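Local coordinates for putative N-acetylmuramoyl-L-alanine amidase,autolysin cwp6 (Peptoclostridium difficile, PDB 5J72), which probably hydrolyses the amide bond between N-acetylmuramoyl and L-alanine in peptidoglycan, as a zinc-dependent autolysin carrying cell wall-binding CWB2 modules, at residues Val258-Asp272 against Gln306-Leu320. Numbering follows the deposited sequence.
Sequences VNKIYIANGYAGEYD and QGLEEAYYIGGSQSL
The rings of Tyr-262 and Tyr-312, at paired positions on neighbouring parallel strands, run side by side with planes 18° apart but slid so far, 5.3 Å between centroids, that they barely overlap; CE1 of Tyr-262 comes within 3.7 Å of CD1 of Tyr-312. At the edge of the Tyr-312 ring lie CD of Lys-260 and, in plane, OE2 of Glu-310, which takes the phenol hydroxyl's hydrogen bond on its anti side, 2.7 Å from Tyr-312 OH. Lys-260 runs alongside Glu-310 in a long salt bridge, while its NZ pairs more strongly with Asp-283, which also binds Tyr-262 OH. The amide of Asn-259 stacks on the Glu-309 carboxylate. On the opposite face of the sheet from the two tyrosines, Ile-263 has CG1 anti to its carbonyl carbon (chi1 -65°) and, with the chain extended beyond it, brings CD1 to CE1 of Tyr-313, 3.6 Å away, while CG2 reaches Leu-320.

Backbone hydrogen bonds from Asn-259 O to Ile-314 N join the strands, Asn-259 O accepting from both Glu-309 N and Glu-310 N; beyond them, side chains bridge the two segments. At one end, Gln-306 NE2 meets a lone pair of Val-258 O at 3.0 Å. At the other, Asn-265 reaches across with ND2 to Ser-319 O (2.8 Å, nearly straight), while OD1 accepts from Ala-268 N in an Asx motif. One water joins Asn-265 N, Asp-272 OD2 and Ile-314 O.

The two strands are the central pair of a four-stranded parallel sheet, order 2-1-3-4, in a CWB2 module, flanked by 287-290 and 334-341; helix 270-283 packs against the Tyr-262 face, helix 322-329 against that of Ile-263.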
loop_
_atom_site.group_PDB
_atom_site.type_symbol
_atom_site.label_atom_id
_atom_site.label_comp_id
_atom_site.label_asym_id
_atom_site.label_seq_id
_atom_site.Cartn_x
_atom_site.Cartn_y
_atom_site.Cartn_z
ATOM N N VAL A 258 18.557 9.229 -14.691
ATOM C CA VAL A 258 17.131 9.021 -14.662
ATOM C C VAL A 258 16.763 8.288 -15.975
ATOM O O VAL A 258 16.952 8.849 -17.051
ATOM C CB VAL A 258 16.384 10.343 -14.524
ATOM C CG1 VAL A 258 14.898 10.163 -14.879
ATOM C CG2 VAL A 258 16.523 10.847 -13.080
ATOM N N ASN A 259 16.270 7.047 -15.891
ATOM C CA ASN A 259 15.879 6.347 -17.116
ATOM C C ASN A 259 14.512 5.678 -17.007
ATOM O O ASN A 259 14.112 4.953 -17.894
ATOM C CB ASN A 259 16.927 5.335 -17.495
ATOM C CG ASN A 259 17.196 4.349 -16.430
ATOM O OD1 ASN A 259 16.406 4.174 -15.482
ATOM N ND2 ASN A 259 18.353 3.715 -16.468
ATOM N N LYS A 260 13.795 5.936 -15.924
ATOM C CA LYS A 260 12.466 5.376 -15.731
ATOM C C LYS A 260 11.612 6.442 -15.037
ATOM O O LYS A 260 12.135 7.168 -14.174
ATOM C CB LYS A 260 12.567 4.111 -14.842
ATOM C CG LYS A 260 11.263 3.799 -14.115
ATOM C CD LYS A 260 11.186 2.267 -13.702
ATOM C CE LYS A 260 12.479 1.663 -13.269
ATOM N NZ LYS A 260 12.258 0.310 -12.596
ATOM N N ILE A 261 10.335 6.579 -15.406
ATOM C CA ILE A 261 9.492 7.527 -14.705
ATOM C C ILE A 261 8.155 6.870 -14.362
ATOM O O ILE A 261 7.693 5.956 -15.034
ATOM C CB ILE A 261 9.233 8.836 -15.504
ATOM C CG1 ILE A 261 8.557 8.532 -16.863
ATOM C CG2 ILE A 261 10.574 9.588 -15.689
ATOM C CD1 ILE A 261 8.175 9.848 -17.586
ATOM N N TYR A 262 7.568 7.324 -13.262
ATOM C CA TYR A 262 6.273 6.885 -12.824
ATOM C C TYR A 262 5.452 8.137 -12.926
ATOM O O TYR A 262 5.700 9.084 -12.209
ATOM C CB TYR A 262 6.323 6.403 -11.348
ATOM C CG TYR A 262 7.128 5.118 -11.213
ATOM C CD1 TYR A 262 6.544 3.878 -11.446
ATOM C CD2 TYR A 262 8.466 5.147 -10.857
ATOM C CE1 TYR A 262 7.257 2.701 -11.308
ATOM C CE2 TYR A 262 9.212 3.964 -10.742
ATOM C CZ TYR A 262 8.591 2.744 -10.967
ATOM O OH TYR A 262 9.275 1.565 -10.898
ATOM N N ILE A 263 4.422 8.146 -13.815
ATOM C CA ILE A 263 3.620 9.361 -14.009
ATOM C C ILE A 263 2.313 9.319 -13.230
ATOM O O ILE A 263 1.632 8.262 -13.176
ATOM C CB ILE A 263 3.315 9.455 -15.530
ATOM C CG1 ILE A 263 4.627 9.673 -16.301
ATOM C CG2 ILE A 263 2.345 10.592 -15.783
ATOM C CD1 ILE A 263 4.458 9.428 -17.832
ATOM N N ALA A 264 1.940 10.423 -12.635
ATOM C CA ALA A 264 0.632 10.540 -11.970
ATOM C C ALA A 264 0.073 11.930 -12.350
ATOM O O ALA A 264 0.847 12.839 -12.729
ATOM C CB ALA A 264 0.753 10.458 -10.433
ATOM N N ASN A 265 -1.263 12.087 -12.246
ATOM C CA ASN A 265 -1.892 13.384 -12.542
ATOM C C ASN A 265 -1.594 14.295 -11.335
ATOM O O ASN A 265 -1.933 13.944 -10.239
ATOM C CB ASN A 265 -3.391 13.181 -12.778
ATOM C CG ASN A 265 -4.038 14.465 -13.225
ATOM O OD1 ASN A 265 -3.931 15.474 -12.513
ATOM N ND2 ASN A 265 -4.707 14.497 -14.386
ATOM N N GLY A 266 -0.914 15.438 -11.566
ATOM C CA GLY A 266 -0.495 16.327 -10.485
ATOM C C GLY A 266 -1.586 16.749 -9.548
ATOM O O GLY A 266 -1.434 16.668 -8.332
ATOM N N TYR A 267 -2.727 17.240 -10.106
ATOM C CA TYR A 267 -3.782 17.738 -9.242
ATOM C C TYR A 267 -4.921 16.734 -9.059
ATOM O O TYR A 267 -5.637 16.792 -8.055
ATOM C CB TYR A 267 -4.333 19.097 -9.794
ATOM C CG TYR A 267 -3.342 20.208 -9.534
ATOM C CD1 TYR A 267 -3.388 20.947 -8.361
ATOM C CD2 TYR A 267 -2.333 20.497 -10.449
ATOM C CE1 TYR A 267 -2.454 21.944 -8.103
ATOM C CE2 TYR A 267 -1.395 21.490 -10.197
ATOM C CZ TYR A 267 -1.462 22.207 -9.023
ATOM O OH TYR A 267 -0.536 23.188 -8.770
ATOM N N ALA A 268 -5.096 15.806 -9.987
ATOM C CA ALA A 268 -6.198 14.883 -9.765
ATOM C C ALA A 268 -5.687 13.502 -9.325
ATOM O O ALA A 268 -6.510 12.625 -9.077
ATOM C CB ALA A 268 -7.006 14.723 -11.059
ATOM N N GLY A 269 -4.340 13.285 -9.214
ATOM C CA GLY A 269 -3.875 11.959 -8.829
ATOM C C GLY A 269 -2.918 11.978 -7.669
ATOM O O GLY A 269 -1.859 11.344 -7.702
ATOM N N GLU A 270 -3.284 12.729 -6.636
ATOM C CA GLU A 270 -2.444 12.816 -5.450
ATOM C C GLU A 270 -2.258 11.416 -4.836
ATOM O O GLU A 270 -1.141 11.065 -4.446
ATOM C CB GLU A 270 -3.088 13.759 -4.423
ATOM C CG GLU A 270 -2.987 15.220 -4.860
ATOM C CD GLU A 270 -3.653 16.205 -3.851
ATOM O OE1 GLU A 270 -3.627 17.430 -4.126
ATOM O OE2 GLU A 270 -4.164 15.758 -2.794
ATOM N N TYR A 271 -3.372 10.624 -4.720
ATOM C CA TYR A 271 -3.243 9.282 -4.150
ATOM C C TYR A 271 -2.579 8.355 -5.145
ATOM O O TYR A 271 -1.990 7.374 -4.731
ATOM C CB TYR A 271 -4.598 8.721 -3.713
ATOM C CG TYR A 271 -4.896 9.200 -2.314
ATOM C CD1 TYR A 271 -5.613 10.376 -2.096
ATOM C CD2 TYR A 271 -4.448 8.494 -1.207
ATOM C CE1 TYR A 271 -5.885 10.824 -0.816
ATOM C CE2 TYR A 271 -4.704 8.949 0.089
ATOM C CZ TYR A 271 -5.428 10.109 0.276
ATOM O OH TYR A 271 -5.708 10.573 1.541
ATOM N N ASP A 272 -2.629 8.636 -6.438
ATOM C CA ASP A 272 -1.882 7.804 -7.388
ATOM C C ASP A 272 -0.369 8.007 -7.109
ATOM O O ASP A 272 0.428 7.049 -7.067
ATOM C CB ASP A 272 -2.211 8.264 -8.824
ATOM C CG ASP A 272 -3.634 7.907 -9.191
ATOM O OD1 ASP A 272 -4.080 6.777 -8.843
ATOM O OD2 ASP A 272 -4.331 8.756 -9.801
ATOM N N GLN A 306 16.408 12.547 -22.040
ATOM C CA GLN A 306 16.925 11.578 -21.066
ATOM C C GLN A 306 17.104 10.187 -21.606
ATOM O O GLN A 306 17.771 9.390 -20.956
ATOM C CB GLN A 306 15.979 11.476 -19.861
ATOM C CG GLN A 306 16.126 12.643 -18.945
ATOM C CD GLN A 306 17.556 12.673 -18.432
ATOM O OE1 GLN A 306 18.260 13.635 -18.651
ATOM N NE2 GLN A 306 18.043 11.589 -17.762
ATOM N N GLY A 307 16.533 9.860 -22.775
ATOM C CA GLY A 307 16.635 8.489 -23.261
ATOM C C GLY A 307 15.969 7.511 -22.288
ATOM O O GLY A 307 16.575 6.527 -21.864
ATOM N N LEU A 308 14.726 7.790 -21.920
ATOM C CA LEU A 308 13.997 6.917 -20.986
ATOM C C LEU A 308 13.880 5.475 -21.457
ATOM O O LEU A 308 13.598 5.205 -22.652
ATOM C CB LEU A 308 12.592 7.424 -20.823
ATOM C CG LEU A 308 12.497 8.790 -20.235
ATOM C CD1 LEU A 308 11.043 9.252 -20.285
ATOM C CD2 LEU A 308 13.039 8.724 -18.778
ATOM N N GLU A 309 14.088 4.553 -20.541
ATOM C CA GLU A 309 13.916 3.161 -20.848
ATOM C C GLU A 309 12.483 2.745 -20.569
ATOM O O GLU A 309 11.949 1.928 -21.315
ATOM C CB GLU A 309 14.877 2.365 -20.000
ATOM C CG GLU A 309 16.296 2.730 -20.431
ATOM C CD GLU A 309 17.379 1.933 -19.734
ATOM O OE1 GLU A 309 17.054 1.076 -18.870
ATOM O OE2 GLU A 309 18.581 2.180 -20.052
ATOM N N GLU A 310 11.836 3.317 -19.533
ATOM C CA GLU A 310 10.503 2.853 -19.142
ATOM C C GLU A 310 9.680 3.962 -18.577
ATOM O O GLU A 310 10.242 4.827 -17.935
ATOM C CB GLU A 310 10.588 1.773 -18.001
ATOM C CG GLU A 310 11.271 0.471 -18.380
ATOM C CD GLU A 310 11.651 -0.346 -17.147
ATOM O OE1 GLU A 310 12.779 -0.864 -17.119
ATOM O OE2 GLU A 310 10.827 -0.468 -16.219
ATOM N N ALA A 311 8.354 3.970 -18.863
ATOM C CA ALA A 311 7.418 4.940 -18.291
ATOM C C ALA A 311 6.206 4.142 -17.804
ATOM O O ALA A 311 5.704 3.256 -18.516
ATOM C CB ALA A 311 6.979 5.964 -19.315
ATOM N N TYR A 312 5.729 4.444 -16.617
ATOM C CA TYR A 312 4.554 3.790 -16.052
ATOM C C TYR A 312 3.545 4.845 -15.797
ATOM O O TYR A 312 3.917 5.975 -15.548
ATOM C CB TYR A 312 4.879 3.071 -14.733
ATOM C CG TYR A 312 5.782 1.894 -14.954
ATOM C CD1 TYR A 312 7.165 2.041 -14.919
ATOM C CD2 TYR A 312 5.260 0.632 -15.252
ATOM C CE1 TYR A 312 8.013 0.975 -15.173
ATOM C CE2 TYR A 312 6.109 -0.450 -15.514
ATOM C CZ TYR A 312 7.476 -0.267 -15.475
ATOM O OH TYR A 312 8.334 -1.298 -15.757
ATOM N N TYR A 313 2.257 4.510 -15.911
ATOM C CA TYR A 313 1.166 5.469 -15.700
ATOM C C TYR A 313 0.316 5.006 -14.540
ATOM O O TYR A 313 -0.330 3.948 -14.642
ATOM C CB TYR A 313 0.294 5.540 -16.990
ATOM C CG TYR A 313 1.148 5.740 -18.217
ATOM C CD1 TYR A 313 1.548 7.021 -18.615
ATOM C CD2 TYR A 313 1.589 4.656 -18.970
ATOM C CE1 TYR A 313 2.365 7.200 -19.725
ATOM C CE2 TYR A 313 2.410 4.832 -20.071
ATOM C CZ TYR A 313 2.800 6.103 -20.442
ATOM O OH TYR A 313 3.662 6.281 -21.507
ATOM N N ILE A 314 0.249 5.777 -13.464
ATOM C CA ILE A 314 -0.516 5.370 -12.303
ATOM C C ILE A 314 -1.783 6.188 -12.304
ATOM O O ILE A 314 -1.713 7.386 -12.089
ATOM C CB ILE A 314 0.281 5.636 -10.951
ATOM C CG1 ILE A 314 1.734 5.096 -11.069
ATOM C CG2 ILE A 314 -0.451 4.990 -9.731
ATOM C CD1 ILE A 314 1.872 3.584 -11.453
ATOM N N GLY A 315 -2.927 5.578 -12.548
ATOM C CA GLY A 315 -4.161 6.359 -12.623
ATOM C C GLY A 315 -5.023 5.828 -13.772
ATOM O O GLY A 315 -4.482 5.270 -14.724
ATOM N N GLY A 316 -6.348 5.999 -13.689
ATOM C CA GLY A 316 -7.236 5.531 -14.758
ATOM C C GLY A 316 -7.281 6.525 -15.912
ATOM O O GLY A 316 -6.590 7.549 -15.915
ATOM N N SER A 317 -8.123 6.205 -16.915
ATOM C CA SER A 317 -8.339 6.972 -18.153
ATOM C C SER A 317 -8.756 8.405 -17.917
ATOM O O SER A 317 -8.406 9.289 -18.698
ATOM C CB SER A 317 -9.450 6.298 -18.975
ATOM O OG SER A 317 -8.808 5.163 -19.513
ATOM N N GLN A 318 -9.500 8.634 -16.869
ATOM C CA GLN A 318 -9.939 9.964 -16.547
ATOM C C GLN A 318 -8.832 10.804 -15.961
ATOM O O GLN A 318 -8.981 12.031 -15.916
ATOM C CB GLN A 318 -11.080 9.937 -15.521
ATOM C CG GLN A 318 -11.620 8.549 -15.183
ATOM C CD GLN A 318 -10.619 7.663 -14.439
ATOM O OE1 GLN A 318 -10.114 6.719 -15.003
ATOM N NE2 GLN A 318 -10.309 7.952 -13.169
ATOM N N SER A 319 -7.733 10.178 -15.460
ATOM C CA SER A 319 -6.629 10.967 -14.890
ATOM C C SER A 319 -5.502 11.102 -15.847
ATOM O O SER A 319 -4.854 12.132 -15.857
ATOM C CB SER A 319 -6.102 10.301 -13.619
ATOM O OG SER A 319 -7.116 10.349 -12.636
ATOM N N LEU A 320 -5.221 10.018 -16.630
ATOM C CA LEU A 320 -4.139 9.979 -17.625
ATOM C C LEU A 320 -4.771 9.354 -18.829
ATOM O O LEU A 320 -5.059 8.157 -18.814
ATOM C CB LEU A 320 -2.969 9.099 -17.099
ATOM C CG LEU A 320 -2.323 9.721 -15.830
ATOM C CD1 LEU A 320 -1.293 8.709 -15.276
ATOM C CD2 LEU A 320 -1.629 11.096 -16.203
HETATM O O HOH W 1 19.207 8.552 -18.729
HETATM O O HOH W 2 -2.976 9.905 -11.824
HETATM O O HOH W 3 -6.768 8.242 -11.065
#